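Local structure of putative major capsid protein (Cafeteriavirus-dependent mavirus, 6G44) at residues Gln43-Val48 and Met268-Trp273; Leu359-Asp364 and Ile448-Gln453; Ile83-Ala88 and Ala252-Phe257. The protein probably forms the shell of the virophage particle, as a double jelly-roll major capsid protein that assembles here into a trimer. All blocks are in the same frame, centred on the assembly; numbering follows the deposited sequence. Where two conformers were deposited one is given.

Interaction 1. Residues Gln43-Val48 and Met268-Trp273; sequences QTIQPV and MLVQNW
M268 opens the contact by pairing both its backbone groups with I45: its O receives I45 N at 2.8 Å, and its own N reaches I45 O at 2.9 Å. The M268 side chain starts with CG anti to the backbone N (chi1 180°) and bends at chi3, bringing M268 CE up to I45 CD1 at 4.1 Å, the two side chains lying side by side and pointing the same way. L269 points to the other face of the sheet together with T44. There L269 CG lies 3.9 Å from T44 OG1, while its CA leans against Q43 O in a CA-H...O contact; E374 and Q377 of the second subunit pack over L269 and T44. This is the antiparallel pairing of the short strand 43-45 with strand 258-273, in what is probably the N-terminal of the two jelly rolls. V270 closes a second hydrogen-bonded pair: its O takes Q43 N at 2.8 Å, with the donor 31° above the carbonyl plane, and its N gives to Q43 O at 3.1 Å. On the face that carries M268 and I45, V270 CG1 also meets I45 CD1. Beyond Q271, the N272 CB packs on Q43 CG at 3.8 Å, the side chains crossing obliquely with their amide planes 73° apart. Those amides bond outward: Q43 NE2 to T41 O, N272 ND2 to G66 O and T69 OG1. W273 NE1 then bonds Y21 OH of the third subunit.

Interaction 2. Residues Leu359-Asp364 and Ile448-Gln453; sequences LEIKVD and INMQVQ
Two hydrogen bonds grip Q451 O, a nearly straight one from K362 N (2.9 Å, N-H...O 176°) and a long one from a water (3.3 Å), and the CA-H of I361 adds a weaker contact. E360 O is held almost as well, by Q453 N and the same water. These bonds belong to an antiparallel pairing of strands 355-363 and 448-457, the middle two of a four-stranded sheet in the V20 C-terminal family region, consistent with the second jelly roll of the capsid protein. Hydrogen-bonded pairs E360-Q453 and K362-Q451 carry polar chains on one face; I361-V452 and V363-M450 turn apolar ones to the other. On the apolar face I361 CD1 is folded back by chi2 of -64° to touch V452 CG2 at 3.8 Å. M450 crosses V363 obliquely, its CE 4.0 Å from V363 CG2, and F335 and F428 pack against the M450 side chain as well. On the polar face E360 and Q453 run side by side, with Q453 OE1 3.4 Å from E360 CD, while Q451 NE2 bonds T323 O on the neighbouring strand 319-328. At the strand end D364 takes a backbone turn with positive phi (54°), where the chain heads into strand 366-369. K362 NZ reaches over to D364 O. D364 N gives to N449 O, and the D364 carboxylate folds back so that OD1 receives N449 N nearly along its C-O axis, at 2.8 Å.

Interaction 3. Residues Ile83-Ala88 and Ala252-Phe257; sequences IKNILA and AGKADF
N85 carries the polar part of this contact: its ND2 gives a hydrogen bond to D256 O at 3.0 Å. The bond is close to straight (165°), and the acceptor lies only 9° out of the amide plane, so D256 O is met almost in the plane of the N85 amide. K254 comes at this group with its aliphatic carbons. Bent at chi2 and chi3, the lysine chain crosses the asparagine at about a right angle, placing K254 CE 3.4 Å from N85 ND2 and K254 CG 3.7 Å from N85 CG. F257 supplies the apolar side. F257 CE1 touches I86 CG1 at 4.0 Å, the two side chains crossing at about a right angle, and I83 CG2 meets F257 CB at 4.2 Å. K84 O sits at the ring edge, in its plane, and also close to F257 CA at 3.5 Å. All this happens just past the point where strands 74-84 and 258-273 pair in the large antiparallel sheet of the probable N-terminal jelly roll: one strand has just run out into a turn, and the loop 252-257 is about to enter the other. N85 has a left-handed backbone conformation (phi 82°) where the strand ends, and its CB points toward the loop; its backbone bonds V251. Further out, K84 pairs with E258 through the backbone and forms a salt bridge from NZ to D260. I244, V248 and L250 pack on the F257 side chain. D256 OD1 bonds weakly to F257 N, while its OD2 takes K347 N.

Interactions 1 and 3 belong to the same large antiparallel sheet: strand 258-273 pairs with 43-45 at its C-terminal part in interaction 1, and the loop leading into its start meets the end of neighbouring strand 74-84 in interaction 3. Their centres lie 40 Å apart, and both partners of interaction 3 fall in sequence between the segments of interaction 1. Interaction 2 comes later in the chain, 45 Å between centres from interaction 1 and 47 Å from interaction 3; interactions 1 and 2 sit on opposite sides of the chain's centre. That interaction 2 lies in a separate four-stranded sheet is consistent with the second roll of a double jelly-roll subunit; interaction 1 alone touches the other subunits of the trimer.

Interaction 1. Residues Gln43-Val48 and Met268-Trp273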
loop_
_atom_site.group_PDB
_atom_site.type_symbol
_atom_site.label_atom_id
_atom_site.label_comp_id
_atom_site.label_asym_id
_atom_site.label_seq_id
_atom_site.Cartn_x
_atom_site.Cartn_y
_atom_site.Cartn_z
ATOM N N GLN C 43 0.689 -25.347 -20.409
ATOM C CA GLN C 43 -0.440 -26.130 -20.930
ATOM C C GLN C 43 -1.738 -25.341 -20.903
ATOM O O GLN C 43 -2.071 -24.705 -19.898
ATOM C CB GLN C 43 -0.613 -27.401 -20.112
ATOM C CG GLN C 43 0.629 -28.296 -20.011
ATOM C CD GLN C 43 1.084 -28.778 -21.365
ATOM O OE1 GLN C 43 0.346 -29.507 -22.038
ATOM N NE2 GLN C 43 2.283 -28.359 -21.796
ATOM N N THR C 44 -2.480 -25.406 -22.004
ATOM C CA THR C 44 -3.859 -24.981 -22.072
ATOM C C THR C 44 -4.678 -26.245 -22.310
ATOM O O THR C 44 -4.575 -26.851 -23.400
ATOM C CB THR C 44 -4.090 -23.951 -23.181
ATOM O OG1 THR C 44 -3.389 -22.732 -22.844
ATOM C CG2 THR C 44 -5.575 -23.609 -23.321
ATOM N N ILE C 45 -5.453 -26.650 -21.309
ATOM C CA ILE C 45 -6.094 -27.975 -21.291
ATOM C C ILE C 45 -7.585 -27.804 -21.481
ATOM O O ILE C 45 -8.246 -27.133 -20.693
ATOM C CB ILE C 45 -5.812 -28.704 -19.973
ATOM C CG1 ILE C 45 -4.289 -28.808 -19.778
ATOM C CG2 ILE C 45 -6.451 -30.097 -19.941
ATOM C CD1 ILE C 45 -3.884 -29.311 -18.445
ATOM N N GLN C 46 -8.100 -28.470 -22.508
ATOM C CA GLN C 46 -9.519 -28.459 -22.820
ATOM C C GLN C 46 -10.222 -29.507 -21.957
ATOM O O GLN C 46 -9.623 -30.488 -21.582
ATOM C CB GLN C 46 -9.735 -28.795 -24.305
ATOM C CG GLN C 46 -8.883 -28.002 -25.300
ATOM C CD GLN C 46 -9.343 -26.567 -25.450
ATOM O OE1 GLN C 46 -10.548 -26.314 -25.525
ATOM N NE2 GLN C 46 -8.389 -25.608 -25.510
ATOM N N PRO C 47 -11.514 -29.300 -21.657
ATOM C CA PRO C 47 -12.255 -30.329 -20.931
ATOM C C PRO C 47 -12.520 -31.548 -21.848
ATOM O O PRO C 47 -12.356 -31.460 -23.064
ATOM C CB PRO C 47 -13.552 -29.634 -20.555
ATOM C CG PRO C 47 -13.686 -28.518 -21.467
ATOM C CD PRO C 47 -12.339 -28.122 -21.944
ATOM N N VAL C 48 -12.928 -32.633 -21.224
ATOM C CA VAL C 48 -13.119 -33.906 -21.965
ATOM C C VAL C 48 -14.274 -33.843 -22.956
ATOM O O VAL C 48 -14.280 -34.626 -23.923
ATOM C CB VAL C 48 -13.317 -35.088 -21.037
ATOM C CG1 VAL C 48 -12.081 -35.329 -20.191
ATOM C CG2 VAL C 48 -14.591 -34.953 -20.217
ATOM N N MET C 268 -8.201 -25.213 -18.477
ATOM C CA MET C 268 -7.298 -25.226 -17.315
ATOM C C MET C 268 -5.915 -24.922 -17.809
ATOM O O MET C 268 -5.430 -25.590 -18.720
ATOM C CB MET C 268 -7.337 -26.546 -16.578
ATOM C CG MET C 268 -6.399 -26.572 -15.377
ATOM S SD MET C 268 -6.763 -27.896 -14.215
ATOM C CE MET C 268 -6.367 -29.320 -15.215
ATOM N N LEU C 269 -5.276 -23.895 -17.234
ATOM C CA LEU C 269 -3.975 -23.423 -17.658
ATOM C C LEU C 269 -2.976 -23.688 -16.559
ATOM O O LEU C 269 -3.211 -23.277 -15.402
ATOM C CB LEU C 269 -4.002 -21.935 -17.956
ATOM C CG LEU C 269 -4.572 -21.476 -19.302
ATOM C CD1 LEU C 269 -5.966 -22.001 -19.625
ATOM C CD2 LEU C 269 -4.567 -19.972 -19.428
ATOM N N VAL C 270 -1.889 -24.386 -16.870
ATOM C CA VAL C 270 -0.874 -24.664 -15.871
ATOM C C VAL C 270 0.483 -24.892 -16.522
ATOM O O VAL C 270 0.572 -25.483 -17.604
ATOM C CB VAL C 270 -1.276 -25.886 -14.984
ATOM C CG1 VAL C 270 -1.285 -27.201 -15.794
ATOM C CG2 VAL C 270 -0.454 -25.987 -13.717
ATOM N N GLN C 271 1.544 -24.437 -15.861
ATOM C CA GLN C 271 2.883 -24.721 -16.310
ATOM C C GLN C 271 3.226 -26.205 -16.177
ATOM O O GLN C 271 2.753 -26.901 -15.297
ATOM C CB GLN C 271 3.875 -23.863 -15.504
ATOM C CG GLN C 271 3.828 -22.371 -15.856
ATOM C CD GLN C 271 4.354 -21.506 -14.749
ATOM O OE1 GLN C 271 3.803 -21.510 -13.654
ATOM N NE2 GLN C 271 5.445 -20.745 -15.018
ATOM N N ASN C 272 4.081 -26.669 -17.080
ATOM C CA ASN C 272 4.564 -28.039 -17.060
ATOM C C ASN C 272 5.982 -28.039 -17.620
ATOM O O ASN C 272 6.221 -27.423 -18.640
ATOM C CB ASN C 272 3.665 -28.959 -17.888
ATOM C CG ASN C 272 4.154 -30.398 -17.867
ATOM O OD1 ASN C 272 4.802 -30.855 -18.818
ATOM N ND2 ASN C 272 3.910 -31.099 -16.800
ATOM N N TRP C 273 6.907 -28.701 -16.927
ATOM C CA TRP C 273 8.316 -28.619 -17.331
ATOM C C TRP C 273 9.124 -29.736 -16.733
ATOM O O TRP C 273 8.711 -30.394 -15.780
ATOM C CB TRP C 273 8.908 -27.227 -16.975
ATOM C CG TRP C 273 9.121 -27.013 -15.516
ATOM C CD1 TRP C 273 10.312 -27.097 -14.859
ATOM C CD2 TRP C 273 8.136 -26.681 -14.517
ATOM N NE1 TRP C 273 10.138 -26.834 -13.522
ATOM C CE2 TRP C 273 8.809 -26.595 -13.280
ATOM C CE3 TRP C 273 6.754 -26.433 -14.548
ATOM C CZ2 TRP C 273 8.147 -26.281 -12.085
ATOM C CZ3 TRP C 273 6.100 -26.124 -13.347
ATOM C CH2 TRP C 273 6.793 -26.072 -12.145
#

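Interaction 2. Residues Leu359-Asp364 and Ile448-Gln453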
loop_
_atom_site.group_PDB
_atom_site.type_symbol
_atom_site.label_atom_id
_atom_site.label_comp_id
_atom_site.label_asym_id
_atom_site.label_seq_id
_atom_site.Cartn_x
_atom_site.Cartn_y
_atom_site.Cartn_z
ATOM N N LEU C 359 -20.987 -12.483 20.845
ATOM C CA LEU C 359 -20.579 -13.849 20.634
ATOM C C LEU C 359 -20.348 -14.507 21.975
ATOM O O LEU C 359 -19.709 -13.911 22.832
ATOM C CB LEU C 359 -19.293 -13.853 19.790
ATOM C CG LEU C 359 -18.874 -15.145 19.135
ATOM C CD1 LEU C 359 -19.917 -15.648 18.144
ATOM C CD2 LEU C 359 -17.537 -14.927 18.441
ATOM N N GLU C 360 -20.888 -15.709 22.168
ATOM C CA GLU C 360 -20.573 -16.514 23.350
ATOM C C GLU C 360 -20.244 -17.932 22.901
ATOM O O GLU C 360 -20.995 -18.532 22.140
ATOM C CB GLU C 360 -21.736 -16.506 24.352
ATOM C CG GLU C 360 -22.042 -15.104 24.873
ATOM C CD GLU C 360 -23.039 -15.056 26.024
ATOM O OE1 GLU C 360 -23.535 -13.926 26.307
ATOM O OE2 GLU C 360 -23.316 -16.100 26.650
ATOM N N ILE C 361 -19.112 -18.440 23.392
ATOM C CA ILE C 361 -18.571 -19.734 23.012
ATOM C C ILE C 361 -18.560 -20.663 24.250
ATOM O O ILE C 361 -18.160 -20.253 25.317
ATOM C CB ILE C 361 -17.122 -19.642 22.495
ATOM C CG1 ILE C 361 -16.920 -18.520 21.462
ATOM C CG2 ILE C 361 -16.690 -21.002 21.928
ATOM C CD1 ILE C 361 -17.691 -18.695 20.192
ATOM N N LYS C 362 -19.023 -21.899 24.063
ATOM C CA LYS C 362 -18.869 -22.973 25.066
ATOM C C LYS C 362 -17.909 -23.992 24.478
ATOM O O LYS C 362 -18.092 -24.394 23.338
ATOM C CB LYS C 362 -20.214 -23.621 25.341
ATOM C CG LYS C 362 -20.153 -24.936 26.110
ATOM C CD LYS C 362 -21.572 -25.416 26.413
ATOM C CE LYS C 362 -21.582 -26.698 27.233
ATOM N NZ LYS C 362 -20.882 -27.824 26.540
ATOM N N VAL C 363 -16.887 -24.390 25.235
ATOM C CA VAL C 363 -16.035 -25.523 24.845
ATOM C C VAL C 363 -16.019 -26.462 26.038
ATOM O O VAL C 363 -15.543 -26.077 27.101
ATOM C CB VAL C 363 -14.599 -25.126 24.466
ATOM C CG1 VAL C 363 -13.750 -26.363 24.149
ATOM C CG2 VAL C 363 -14.594 -24.167 23.276
ATOM N N ASP C 364 -16.522 -27.682 25.845
ATOM C CA ASP C 364 -16.632 -28.672 26.936
ATOM C C ASP C 364 -17.409 -28.021 28.102
ATOM O O ASP C 364 -18.478 -27.468 27.852
ATOM C CB ASP C 364 -15.233 -29.220 27.285
ATOM C CG ASP C 364 -14.557 -29.907 26.104
ATOM O OD1 ASP C 364 -15.261 -30.320 25.165
ATOM O OD2 ASP C 364 -13.311 -30.066 26.139
ATOM N N ILE C 448 -13.380 -32.544 21.570
ATOM C CA ILE C 448 -14.041 -31.411 22.215
ATOM C C ILE C 448 -15.464 -31.268 21.716
ATOM O O ILE C 448 -15.824 -31.753 20.639
ATOM C CB ILE C 448 -13.282 -30.070 21.999
ATOM C CG1 ILE C 448 -13.138 -29.737 20.498
ATOM C CG2 ILE C 448 -11.943 -30.130 22.716
ATOM C CD1 ILE C 448 -12.608 -28.332 20.241
ATOM N N ASN C 449 -16.281 -30.595 22.520
ATOM C CA ASN C 449 -17.618 -30.189 22.100
ATOM C C ASN C 449 -17.712 -28.676 22.183
ATOM O O ASN C 449 -17.279 -28.100 23.166
ATOM C CB ASN C 449 -18.685 -30.825 22.986
ATOM C CG ASN C 449 -18.644 -32.346 22.944
ATOM O OD1 ASN C 449 -18.689 -32.948 21.878
ATOM N ND2 ASN C 449 -18.554 -32.963 24.109
ATOM N N MET C 450 -18.208 -28.044 21.120
ATOM C CA MET C 450 -18.353 -26.588 21.056
ATOM C C MET C 450 -19.796 -26.198 20.739
ATOM O O MET C 450 -20.456 -26.824 19.930
ATOM C CB MET C 450 -17.409 -26.018 19.989
ATOM C CG MET C 450 -17.467 -24.492 19.852
ATOM S SD MET C 450 -16.449 -23.808 18.507
ATOM C CE MET C 450 -14.907 -23.764 19.351
ATOM N N GLN C 451 -20.237 -25.084 21.328
ATOM C CA GLN C 451 -21.482 -24.458 20.977
ATOM C C GLN C 451 -21.195 -22.960 20.816
ATOM O O GLN C 451 -20.426 -22.389 21.586
ATOM C CB GLN C 451 -22.505 -24.694 22.096
ATOM C CG GLN C 451 -23.922 -24.245 21.795
ATOM C CD GLN C 451 -24.931 -24.893 22.739
ATOM O OE1 GLN C 451 -24.754 -24.862 23.953
ATOM N NE2 GLN C 451 -25.974 -25.490 22.183
ATOM N N VAL C 452 -21.802 -22.366 19.795
ATOM C CA VAL C 452 -21.628 -20.934 19.483
ATOM C C VAL C 452 -22.976 -20.234 19.495
ATOM O O VAL C 452 -23.881 -20.646 18.788
ATOM C CB VAL C 452 -20.953 -20.774 18.103
ATOM C CG1 VAL C 452 -20.897 -19.311 17.672
ATOM C CG2 VAL C 452 -19.547 -21.376 18.152
ATOM N N GLN C 453 -23.076 -19.159 20.280
ATOM C CA GLN C 453 -24.237 -18.262 20.288
ATOM C C GLN C 453 -23.798 -16.945 19.631
ATOM O O GLN C 453 -22.775 -16.401 20.039
ATOM C CB GLN C 453 -24.670 -17.998 21.726
ATOM C CG GLN C 453 -25.789 -16.976 21.869
ATOM C CD GLN C 453 -25.953 -16.471 23.279
ATOM O OE1 GLN C 453 -25.453 -15.407 23.627
ATOM N NE2 GLN C 453 -26.610 -17.272 24.121
HETATM O O HOH W 1 -22.331 -20.793 23.707
#

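Interaction 3. Residues Ile83-Ala88 and Ala252-Phe257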
loop_
_atom_site.group_PDB
_atom_site.type_symbol
_atom_site.label_atom_id
_atom_site.label_comp_id
_atom_site.label_asym_id
_atom_site.label_seq_id
_atom_site.Cartn_x
_atom_site.Cartn_y
_atom_site.Cartn_z
ATOM N N ILE C 83 -27.701 -8.931 -20.674
ATOM C CA ILE C 83 -28.437 -8.355 -19.556
ATOM C C ILE C 83 -29.653 -7.637 -20.116
ATOM O O ILE C 83 -29.506 -6.722 -20.933
ATOM C CB ILE C 83 -27.582 -7.327 -18.762
ATOM C CG1 ILE C 83 -26.294 -8.002 -18.294
ATOM C CG2 ILE C 83 -28.422 -6.741 -17.648
ATOM C CD1 ILE C 83 -25.252 -7.039 -17.752
ATOM N N LYS C 84 -30.830 -8.073 -19.659
ATOM C CA LYS C 84 -32.108 -7.516 -20.125
ATOM C C LYS C 84 -32.834 -6.772 -19.018
ATOM O O LYS C 84 -32.536 -6.940 -17.827
ATOM C CB LYS C 84 -33.011 -8.641 -20.647
ATOM C CG LYS C 84 -32.384 -9.463 -21.757
ATOM C CD LYS C 84 -33.309 -10.608 -22.168
ATOM C CE LYS C 84 -32.550 -11.720 -22.856
ATOM N NZ LYS C 84 -33.278 -13.029 -22.804
ATOM N N ASN C 85 -33.816 -5.960 -19.442
ATOM C CA ASN C 85 -34.716 -5.177 -18.551
ATOM C C ASN C 85 -34.085 -3.863 -18.079
ATOM O O ASN C 85 -34.518 -3.296 -17.076
ATOM C CB ASN C 85 -35.235 -5.972 -17.333
ATOM C CG ASN C 85 -35.939 -7.265 -17.713
ATOM O OD1 ASN C 85 -36.413 -7.422 -18.852
ATOM N ND2 ASN C 85 -35.981 -8.205 -16.778
ATOM N N ILE C 86 -33.114 -3.355 -18.839
ATOM C CA ILE C 86 -32.475 -2.082 -18.547
ATOM C C ILE C 86 -33.292 -0.960 -19.158
ATOM O O ILE C 86 -33.546 -0.969 -20.351
ATOM C CB ILE C 86 -31.046 -2.024 -19.126
ATOM C CG1 ILE C 86 -30.194 -3.203 -18.628
ATOM C CG2 ILE C 86 -30.370 -0.702 -18.763
ATOM C CD1 ILE C 86 -28.897 -3.345 -19.385
ATOM N N LEU C 87 -33.653 0.027 -18.341
ATOM C CA LEU C 87 -34.401 1.203 -18.829
ATOM C C LEU C 87 -33.746 1.766 -20.081
ATOM O O LEU C 87 -32.527 1.923 -20.158
ATOM C CB LEU C 87 -34.492 2.281 -17.743
ATOM C CG LEU C 87 -35.411 3.474 -18.068
ATOM C CD1 LEU C 87 -36.872 3.062 -18.015
ATOM C CD2 LEU C 87 -35.139 4.604 -17.087
ATOM N N ALA C 88 -34.548 2.089 -21.099
ATOM C CA ALA C 88 -34.010 2.623 -22.329
ATOM C C ALA C 88 -33.233 3.908 -22.064
ATOM O O ALA C 88 -33.562 4.648 -21.151
ATOM C CB ALA C 88 -35.142 2.884 -23.324
ATOM N N ALA C 252 -40.147 -0.538 -17.044
ATOM C CA ALA C 252 -41.382 -0.513 -16.280
ATOM C C ALA C 252 -41.961 -1.913 -16.154
ATOM O O ALA C 252 -42.062 -2.634 -17.155
ATOM C CB ALA C 252 -42.384 0.422 -16.949
ATOM N N GLY C 253 -42.286 -2.314 -14.925
ATOM C CA GLY C 253 -42.923 -3.602 -14.671
ATOM C C GLY C 253 -42.019 -4.779 -14.353
ATOM O O GLY C 253 -42.513 -5.848 -14.000
ATOM N N LYS C 254 -40.695 -4.598 -14.464
ATOM C CA LYS C 254 -39.739 -5.659 -14.143
ATOM C C LYS C 254 -39.097 -5.353 -12.801
ATOM O O LYS C 254 -38.702 -4.215 -12.561
ATOM C CB LYS C 254 -38.643 -5.742 -15.217
ATOM C CG LYS C 254 -39.146 -5.763 -16.648
ATOM C CD LYS C 254 -40.073 -6.916 -16.982
ATOM C CE LYS C 254 -39.388 -8.257 -16.994
ATOM N NZ LYS C 254 -40.170 -9.245 -17.780
ATOM N N ALA C 255 -38.983 -6.373 -11.956
ATOM C CA ALA C 255 -38.447 -6.226 -10.599
ATOM C C ALA C 255 -36.935 -6.450 -10.505
ATOM O O ALA C 255 -36.307 -5.980 -9.551
ATOM C CB ALA C 255 -39.163 -7.160 -9.649
ATOM N N ASP C 256 -36.353 -7.168 -11.468
ATOM C CA ASP C 256 -34.890 -7.405 -11.496
ATOM C C ASP C 256 -34.470 -7.592 -12.953
ATOM O O ASP C 256 -35.284 -7.768 -13.863
ATOM C CB ASP C 256 -34.491 -8.639 -10.630
ATOM C CG ASP C 256 -33.020 -8.582 -10.046
ATOM O OD1 ASP C 256 -32.209 -7.660 -10.389
ATOM O OD2 ASP C 256 -32.683 -9.514 -9.238
ATOM N N PHE C 257 -33.167 -7.556 -13.170
ATOM C CA PHE C 257 -32.597 -7.817 -14.474
ATOM C C PHE C 257 -32.691 -9.292 -14.773
ATOM O O PHE C 257 -32.732 -10.095 -13.871
ATOM C CB PHE C 257 -31.146 -7.316 -14.499
ATOM C CG PHE C 257 -31.048 -5.871 -14.147
ATOM C CD1 PHE C 257 -31.368 -4.893 -15.092
ATOM C CD2 PHE C 257 -30.744 -5.466 -12.847
ATOM C CE1 PHE C 257 -31.343 -3.554 -14.762
ATOM C CE2 PHE C 257 -30.742 -4.113 -12.514
ATOM C CZ PHE C 257 -31.039 -3.168 -13.471
#